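Local coordinates for outer membrane protein TP0453 (PDB 3K8G) that alters membrane permeability at acidic pH and might take part in ligand transport at the outer membrane of Treponema pallidum, at residues A[54-59]-A[154-159]; A[23-26]-A[32-35]; A[211-216]-A[234-239]. All coordinates share one frame; numbering follows the deposited sequence.

Interaction 1: A[54-59]-A[154-159]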
loop_
_atom_site.group_PDB
_atom_site.type_symbol
_atom_site.label_atom_id
_atom_site.label_comp_id
_atom_site.label_asym_id
_atom_site.label_seq_id
_atom_site.Cartn_x
_atom_site.Cartn_y
_atom_site.Cartn_z
ATOM N N THR A 54 -11.282 1.316 -10.176
ATOM C CA THR A 54 -9.842 1.631 -10.103
ATOM C C THR A 54 -9.015 0.512 -10.739
ATOM O O THR A 54 -9.311 -0.658 -10.512
ATOM C CB THR A 54 -9.457 1.825 -8.641
ATOM O OG1 THR A 54 -10.250 2.882 -8.104
ATOM C CG2 THR A 54 -7.941 2.179 -8.451
ATOM N N THR A 55 -8.010 0.860 -11.549
ATOM C CA THR A 55 -7.136 -0.169 -12.114
ATOM C C THR A 55 -5.917 -0.429 -11.213
ATOM O O THR A 55 -5.439 -1.574 -11.144
ATOM C CB THR A 55 -6.673 0.145 -13.566
ATOM O OG1 THR A 55 -6.029 1.414 -13.589
ATOM C CG2 THR A 55 -7.879 0.217 -14.531
ATOM N N ALA A 56 -5.433 0.616 -10.519
ATOM C CA ALA A 56 -4.241 0.471 -9.674
ATOM C C ALA A 56 -4.255 1.469 -8.520
ATOM O O ALA A 56 -4.713 2.605 -8.677
ATOM C CB ALA A 56 -2.963 0.662 -10.509
ATOM N N VAL A 57 -3.781 1.019 -7.359
ATOM C CA VAL A 57 -3.719 1.851 -6.163
ATOM C C VAL A 57 -2.228 1.963 -5.716
ATOM O O VAL A 57 -1.547 0.951 -5.572
ATOM C CB VAL A 57 -4.561 1.233 -5.008
ATOM C CG1 VAL A 57 -4.371 2.023 -3.685
ATOM C CG2 VAL A 57 -6.084 1.217 -5.355
ATOM N N TYR A 58 -1.771 3.186 -5.470
ATOM C CA TYR A 58 -0.423 3.472 -4.956
ATOM C C TYR A 58 -0.617 4.003 -3.548
ATOM O O TYR A 58 -1.502 4.838 -3.321
ATOM C CB TYR A 58 0.228 4.557 -5.818
ATOM C CG TYR A 58 0.322 4.189 -7.263
ATOM C CD1 TYR A 58 1.510 3.677 -7.786
ATOM C CD2 TYR A 58 -0.780 4.324 -8.114
ATOM C CE1 TYR A 58 1.616 3.325 -9.131
ATOM C CE2 TYR A 58 -0.688 3.957 -9.469
ATOM C CZ TYR A 58 0.516 3.456 -9.961
ATOM O OH TYR A 58 0.631 3.100 -11.294
ATOM N N GLY A 59 0.159 3.513 -2.579
ATOM C CA GLY A 59 -0.088 3.936 -1.223
ATOM C C GLY A 59 1.210 4.235 -0.481
ATOM O O GLY A 59 2.250 3.685 -0.789
ATOM N N THR A 154 4.702 0.318 -13.016
ATOM C CA THR A 154 4.293 0.637 -14.383
ATOM C C THR A 154 3.780 -0.554 -15.187
ATOM O O THR A 154 3.689 -0.477 -16.396
ATOM C CB THR A 154 5.410 1.312 -15.136
ATOM O OG1 THR A 154 6.563 0.474 -15.104
ATOM C CG2 THR A 154 5.728 2.671 -14.494
ATOM N N SER A 155 3.435 -1.642 -14.513
ATOM C CA SER A 155 3.079 -2.888 -15.180
ATOM C C SER A 155 1.575 -3.172 -15.264
ATOM O O SER A 155 1.180 -4.322 -15.547
ATOM C CB SER A 155 3.778 -4.060 -14.479
ATOM O OG SER A 155 5.183 -3.996 -14.687
ATOM N N GLU A 156 0.732 -2.162 -15.028
ATOM C CA GLU A 156 -0.712 -2.443 -14.948
ATOM C C GLU A 156 -1.230 -2.982 -16.273
ATOM O O GLU A 156 -1.063 -2.359 -17.319
ATOM C CB GLU A 156 -1.545 -1.256 -14.407
ATOM C CG GLU A 156 -1.465 0.056 -15.208
ATOM C CD GLU A 156 -2.117 1.237 -14.488
ATOM O OE1 GLU A 156 -1.376 2.104 -13.963
ATOM O OE2 GLU A 156 -3.367 1.306 -14.447
ATOM N N GLY A 157 -1.814 -4.171 -16.218
ATOM C CA GLY A 157 -2.276 -4.855 -17.410
ATOM C C GLY A 157 -1.468 -6.112 -17.636
ATOM O O GLY A 157 -2.024 -7.140 -18.019
ATOM N N THR A 158 -0.159 -6.047 -17.386
ATOM C CA THR A 158 0.706 -7.204 -17.628
ATOM C C THR A 158 0.979 -8.018 -16.365
ATOM O O THR A 158 1.261 -9.218 -16.453
ATOM C CB THR A 158 2.035 -6.824 -18.336
ATOM O OG1 THR A 158 2.812 -5.971 -17.485
ATOM C CG2 THR A 158 1.763 -6.114 -19.661
ATOM N N SER A 159 0.881 -7.380 -15.194
ATOM C CA SER A 159 1.127 -8.082 -13.932
ATOM C C SER A 159 0.041 -7.781 -12.885
ATOM O O SER A 159 -0.554 -6.681 -12.867
ATOM C CB SER A 159 2.529 -7.742 -13.403
ATOM O OG SER A 159 2.822 -8.415 -12.182
#
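The carboxylate of Glu156 reaches from the loop 154-159 to Thr55 and Ala56, which form a classic beta bulge opposite Ser73, where the chain turns a corner in strand 54-62. This strand belongs to the beta half-barrel of TP0453, and the loop leads from helix 147-153 into strand 162-166, so a single acidic side chain spans from the loop to the bulge. The backbones themselves stay apart, Ala56 CA and Glu156 CA being 7.0 Å from each other.

The polar part of the contact centres on the two carboxylate oxygens. Thr55 OG1 lies 2.8 Å from Glu156 OE2, close enough for a hydrogen bond, and is also within hydrogen-bonding reach of the carbonyl O of Ser73. Chi1 of Thr55, 56°, sets OG1 between its backbone N and carbonyl carbon, where it meets the glutamate. The other oxygen, Glu156 OE1, comes within 3.5 Å of Tyr58 OH. That hydroxyl has its hydrogen bond with the carbonyl O of Cys153, at the end of the preceding helix, which ties the ring to the same helix-loop unit that carries the glutamate. The Tyr58 ring and the Glu156 carboxylate are inclined by 47°.

Apolar contact is slight: Ala56 CB packs against the flat side of the carboxylate, 4.0 Å from Glu156 OE2 and about as far from OE1, and Tyr24 of the adjacent strand 21-26 touches both Ala56 and Glu156 from outside the two segments.

Within the loop, a tight turn is held by bonds that converge on the carbonyl O of Ser155. Thr158 N and Ser159 N both donate to it, and Thr158 OG1 adds a third, 3.0 Å from Ser155 O, with the hydroxyl tilted 30° from the carbonyl plane.

Interaction 2: A[23-26]-A[32-35]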
loop_
_atom_site.group_PDB
_atom_site.type_symbol
_atom_site.label_atom_id
_atom_site.label_comp_id
_atom_site.label_asym_id
_atom_site.label_seq_id
_atom_site.Cartn_x
_atom_site.Cartn_y
_atom_site.Cartn_z
ATOM N N LEU A 23 3.241 1.010 -0.966
ATOM C CA LEU A 23 2.416 -0.113 -1.414
ATOM C C LEU A 23 1.954 0.112 -2.844
ATOM O O LEU A 23 1.692 1.232 -3.264
ATOM C CB LEU A 23 1.164 -0.272 -0.528
ATOM C CG LEU A 23 1.370 -0.343 0.989
ATOM C CD1 LEU A 23 1.391 1.108 1.594
ATOM C CD2 LEU A 23 0.230 -1.184 1.636
ATOM N N TYR A 24 1.874 -0.963 -3.614
ATOM C CA TYR A 24 1.255 -0.868 -4.907
ATOM C C TYR A 24 0.368 -2.115 -5.113
ATOM O O TYR A 24 0.842 -3.246 -4.976
ATOM C CB TYR A 24 2.349 -0.777 -5.986
ATOM C CG TYR A 24 1.801 -0.989 -7.364
ATOM C CD1 TYR A 24 1.098 0.009 -8.019
ATOM C CD2 TYR A 24 1.992 -2.212 -8.015
ATOM C CE1 TYR A 24 0.569 -0.217 -9.332
ATOM C CE2 TYR A 24 1.465 -2.458 -9.313
ATOM C CZ TYR A 24 0.784 -1.453 -9.957
ATOM O OH TYR A 24 0.298 -1.715 -11.224
ATOM N N PHE A 25 -0.910 -1.894 -5.441
ATOM C CA PHE A 25 -1.854 -2.997 -5.695
ATOM C C PHE A 25 -2.487 -2.827 -7.086
ATOM O O PHE A 25 -3.296 -1.926 -7.259
ATOM C CB PHE A 25 -3.038 -2.918 -4.730
ATOM C CG PHE A 25 -2.690 -3.083 -3.265
ATOM C CD1 PHE A 25 -2.888 -4.301 -2.624
ATOM C CD2 PHE A 25 -2.269 -1.997 -2.510
ATOM C CE1 PHE A 25 -2.607 -4.463 -1.271
ATOM C CE2 PHE A 25 -1.982 -2.150 -1.152
ATOM C CZ PHE A 25 -2.147 -3.373 -0.535
ATOM N N PRO A 26 -2.164 -3.705 -8.053
ATOM C CA PRO A 26 -3.053 -3.796 -9.222
ATOM C C PRO A 26 -4.417 -4.306 -8.742
ATOM O O PRO A 26 -4.467 -5.266 -8.000
ATOM C CB PRO A 26 -2.361 -4.820 -10.141
ATOM C CG PRO A 26 -1.122 -5.315 -9.412
ATOM C CD PRO A 26 -1.081 -4.711 -8.043
ATOM N N ASN A 32 -10.407 -9.388 -3.528
ATOM C CA ASN A 32 -10.735 -9.863 -2.184
ATOM C C ASN A 32 -9.801 -9.251 -1.137
ATOM O O ASN A 32 -10.246 -8.745 -0.104
ATOM C CB ASN A 32 -10.663 -11.392 -2.112
ATOM C CG ASN A 32 -10.866 -11.935 -0.682
ATOM O OD1 ASN A 32 -9.957 -12.548 -0.092
ATOM N ND2 ASN A 32 -12.059 -11.716 -0.124
ATOM N N LEU A 33 -8.501 -9.309 -1.403
ATOM C CA LEU A 33 -7.530 -8.718 -0.480
ATOM C C LEU A 33 -7.841 -7.237 -0.179
ATOM O O LEU A 33 -7.871 -6.817 0.974
ATOM C CB LEU A 33 -6.111 -8.843 -1.041
ATOM C CG LEU A 33 -5.047 -8.118 -0.211
ATOM C CD1 LEU A 33 -4.903 -8.881 1.093
ATOM C CD2 LEU A 33 -3.718 -8.041 -0.968
ATOM N N ILE A 34 -8.059 -6.452 -1.226
ATOM C CA ILE A 34 -8.297 -5.012 -1.051
ATOM C C ILE A 34 -9.613 -4.796 -0.294
ATOM O O ILE A 34 -9.688 -3.952 0.591
ATOM C CB ILE A 34 -8.312 -4.264 -2.397
ATOM C CG1 ILE A 34 -6.931 -4.323 -3.055
ATOM C CG2 ILE A 34 -8.723 -2.793 -2.181
ATOM C CD1 ILE A 34 -6.945 -4.113 -4.567
ATOM N N SER A 35 -10.644 -5.571 -0.641
ATOM C CA SER A 35 -11.909 -5.506 0.082
ATOM C C SER A 35 -11.708 -5.732 1.564
ATOM O O SER A 35 -12.237 -4.975 2.365
ATOM C CB SER A 35 -12.929 -6.513 -0.473
ATOM O OG SER A 35 -13.440 -6.028 -1.703
#
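Phe25 and Ile34 lean the same way from their backbones: with chi1 at -63° and -65°, Phe25 CG and Ile34 CG1 each lie opposite their own carbonyl carbon, and the two side chains slide past one another in opposite directions. Leu33 instead swings its CG away from its backbone N (chi1 174°), which carries CD2 to the rim of the Phe25 ring. There Leu33 CD2 lies in the ring plane, 3.8 Å from Phe25 CE1, and the two side chains cross nearly at right angles. Ile34 CG1 approaches the same ring obliquely, 4.1 Å from Phe25 CD1, while its terminal methyl, Ile34 CD1, reaches back to Phe25 CB.

The contact joins strand 21-26 of the beta half-barrel to helix 31-41, which includes the segment assigned as amphipathic helix 2, one of those that move away when the hydrophobic cavity opens. It is buried and its side-chain contacts are apolar, with no hydrogen bond between the segments. Helix 245-253 packs alongside, with Ile252 against Phe25 and Leu248 and Ala249 against Leu33; Val51 of helix 45-52 meets Ile34. Just beyond the strand, Asn30 ND2 donates to the carbonyl O of Pro26.

Interaction 3: A[211-216]-A[234-239]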
loop_
_atom_site.group_PDB
_atom_site.type_symbol
_atom_site.label_atom_id
_atom_site.label_comp_id
_atom_site.label_asym_id
_atom_site.label_seq_id
_atom_site.Cartn_x
_atom_site.Cartn_y
_atom_site.Cartn_z
ATOM N N ALA A 211 25.252 -8.337 9.971
ATOM C CA ALA A 211 24.796 -9.523 10.711
ATOM C C ALA A 211 24.820 -10.778 9.841
ATOM O O ALA A 211 24.311 -10.765 8.724
ATOM C CB ALA A 211 23.366 -9.286 11.249
ATOM N N LYS A 212 25.424 -11.850 10.349
ATOM C CA LYS A 212 25.344 -13.153 9.685
ATOM C C LYS A 212 24.136 -13.958 10.146
ATOM O O LYS A 212 23.713 -13.878 11.301
ATOM C CB LYS A 212 26.633 -13.959 9.875
ATOM C CG LYS A 212 27.483 -14.083 8.607
ATOM C CD LYS A 212 27.916 -12.721 8.074
ATOM C CE LYS A 212 28.378 -12.807 6.630
ATOM N NZ LYS A 212 28.504 -11.443 6.033
ATOM N N ILE A 213 23.560 -14.711 9.219
ATOM C CA ILE A 213 22.569 -15.709 9.579
ATOM C C ILE A 213 23.140 -17.090 9.229
ATOM O O ILE A 213 23.463 -17.373 8.069
ATOM C CB ILE A 213 21.156 -15.393 8.977
ATOM C CG1 ILE A 213 20.116 -16.429 9.424
ATOM C CG2 ILE A 213 21.206 -15.236 7.450
ATOM C CD1 ILE A 213 18.686 -15.952 9.311
ATOM N N ASN A 214 23.330 -17.911 10.260
ATOM C CA ASN A 214 23.867 -19.267 10.107
ATOM C C ASN A 214 22.846 -20.223 9.476
ATOM O O ASN A 214 21.675 -19.872 9.336
ATOM C CB ASN A 214 24.357 -19.801 11.463
ATOM C CG ASN A 214 23.340 -19.592 12.594
ATOM O OD1 ASN A 214 22.126 -19.551 12.368
ATOM N ND2 ASN A 214 23.842 -19.468 13.818
ATOM N N PHE A 215 23.290 -21.421 9.098
ATOM C CA PHE A 215 22.401 -22.417 8.477
ATOM C C PHE A 215 21.253 -22.924 9.376
ATOM O O PHE A 215 20.144 -23.115 8.886
ATOM C CB PHE A 215 23.201 -23.582 7.877
ATOM C CG PHE A 215 23.559 -23.388 6.425
ATOM C CD1 PHE A 215 24.429 -22.366 6.031
ATOM C CD2 PHE A 215 23.026 -24.231 5.447
ATOM C CE1 PHE A 215 24.760 -22.181 4.684
ATOM C CE2 PHE A 215 23.353 -24.058 4.095
ATOM C CZ PHE A 215 24.221 -23.028 3.714
ATOM N N PRO A 216 21.520 -23.156 10.684
ATOM C CA PRO A 216 20.451 -23.537 11.622
ATOM C C PRO A 216 19.221 -22.615 11.703
ATOM O O PRO A 216 18.090 -23.105 11.599
ATOM C CB PRO A 216 21.183 -23.584 12.965
ATOM C CG PRO A 216 22.524 -24.083 12.597
ATOM C CD PRO A 216 22.849 -23.399 11.285
ATOM N N ASP A 234 24.389 -9.129 1.329
ATOM C CA ASP A 234 23.834 -8.754 2.630
ATOM C C ASP A 234 22.292 -8.853 2.690
ATOM O O ASP A 234 21.648 -8.209 3.528
ATOM C CB ASP A 234 24.323 -7.342 3.007
ATOM C CG ASP A 234 25.786 -7.330 3.490
ATOM O OD1 ASP A 234 26.405 -8.415 3.630
ATOM O OD2 ASP A 234 26.314 -6.225 3.739
ATOM N N ARG A 235 21.711 -9.692 1.828
ATOM C CA ARG A 235 20.258 -9.819 1.748
ATOM C C ARG A 235 19.766 -11.254 1.903
ATOM O O ARG A 235 20.250 -12.170 1.210
ATOM C CB ARG A 235 19.746 -9.290 0.411
ATOM C CG ARG A 235 19.885 -7.787 0.214
ATOM C CD ARG A 235 19.293 -7.403 -1.135
ATOM N NE ARG A 235 19.848 -8.208 -2.229
ATOM C CZ ARG A 235 19.152 -8.714 -3.255
ATOM N NH1 ARG A 235 17.830 -8.539 -3.350
ATOM N NH2 ARG A 235 19.788 -9.432 -4.178
ATOM N N LEU A 236 18.802 -11.432 2.802
ATOM C CA LEU A 236 18.096 -12.688 2.960
ATOM C C LEU A 236 16.959 -12.739 1.955
ATOM O O LEU A 236 16.102 -11.854 1.942
ATOM C CB LEU A 236 17.541 -12.788 4.376
ATOM C CG LEU A 236 16.875 -14.137 4.704
ATOM C CD1 LEU A 236 17.950 -15.229 4.806
ATOM C CD2 LEU A 236 16.052 -14.034 5.986
ATOM N N ILE A 237 16.941 -13.787 1.132
ATOM C CA ILE A 237 15.904 -13.975 0.120
ATOM C C ILE A 237 15.043 -15.162 0.492
ATOM O O ILE A 237 15.555 -16.257 0.738
ATOM C CB ILE A 237 16.516 -14.225 -1.269
ATOM C CG1 ILE A 237 17.646 -13.223 -1.559
ATOM C CG2 ILE A 237 15.415 -14.291 -2.371
ATOM C CD1 ILE A 237 17.178 -11.830 -1.893
ATOM N N ILE A 238 13.741 -14.929 0.557
ATOM C CA ILE A 238 12.761 -15.958 0.805
ATOM C C ILE A 238 11.899 -16.025 -0.432
ATOM O O ILE A 238 11.320 -15.016 -0.854
ATOM C CB ILE A 238 11.910 -15.648 2.047
ATOM C CG1 ILE A 238 12.837 -15.467 3.271
ATOM C CG2 ILE A 238 10.863 -16.765 2.266
ATOM C CD1 ILE A 238 12.136 -15.128 4.565
ATOM N N GLU A 239 11.832 -17.199 -1.058
ATOM C CA GLU A 239 10.893 -17.345 -2.163
ATOM C C GLU A 239 9.917 -18.494 -1.988
ATOM O O GLU A 239 10.237 -19.533 -1.396
ATOM C CB GLU A 239 11.628 -17.405 -3.504
ATOM C CG GLU A 239 12.988 -18.089 -3.436
ATOM C CD GLU A 239 13.949 -17.636 -4.532
ATOM O OE1 GLU A 239 13.494 -17.076 -5.558
ATOM O OE2 GLU A 239 15.172 -17.823 -4.358
#
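The loop that leads into helix 215-225, assigned as amphipathic, packs here against strand 235-244, near the edge of the beta half-barrel. Ile213, just before the helix, meets Leu236 of the strand: Ile213 CG2 lies 4.2 Å from Leu236 CD1, and the two side chains cross at about a right angle. In Ile213, CG1 stands opposite the backbone N (chi1 -178°), which leaves the CG2 methyl between that N and the carbonyl carbon and turned to the leucine. Val231 of the outer strand 228-232 and Leu208 touch both residues, so the pair belongs to a small apolar cluster. Asn214 is the N-cap of the helix, its OD1 accepting from Ile217 N.

At the other end of the contact, Lys212 and Asp234 bring opposite charges together. Lys212 NZ is 4.4 Å from Asp234 OD1, beyond salt-bridge distance, and the lysine reaches there although its side chain sets out away from the strand. With no hydrogen bond between the segments and a single methyl pair in van der Waals reach, the attachment rests mainly on apolar contact, while the lysine and aspartate probably add no more than a weak electrostatic attraction near the surface.

Overall arrangement
Interactions 1 and 2 lie next to each other, their centres 10 Å apart, and are joined through neighbouring strands: Gly59 N and Leu23 O, and Val57 O and Phe25 N, form probable backbone hydrogen bonds, while the rings of Tyr58 and Tyr24 meet. Interaction 2 is the buried one, essentially apolar, between strand and amphipathic helix. Interaction 1, partly buried, relies on a carboxylate and hydroxyl groups to join a loop to the strand. Interaction 3 stands about 29 Å from interaction 2 and 31 Å from interaction 1, centre to centre, towards the periphery; it combines a modest apolar contact with a loose charge pair and touches neither of the others.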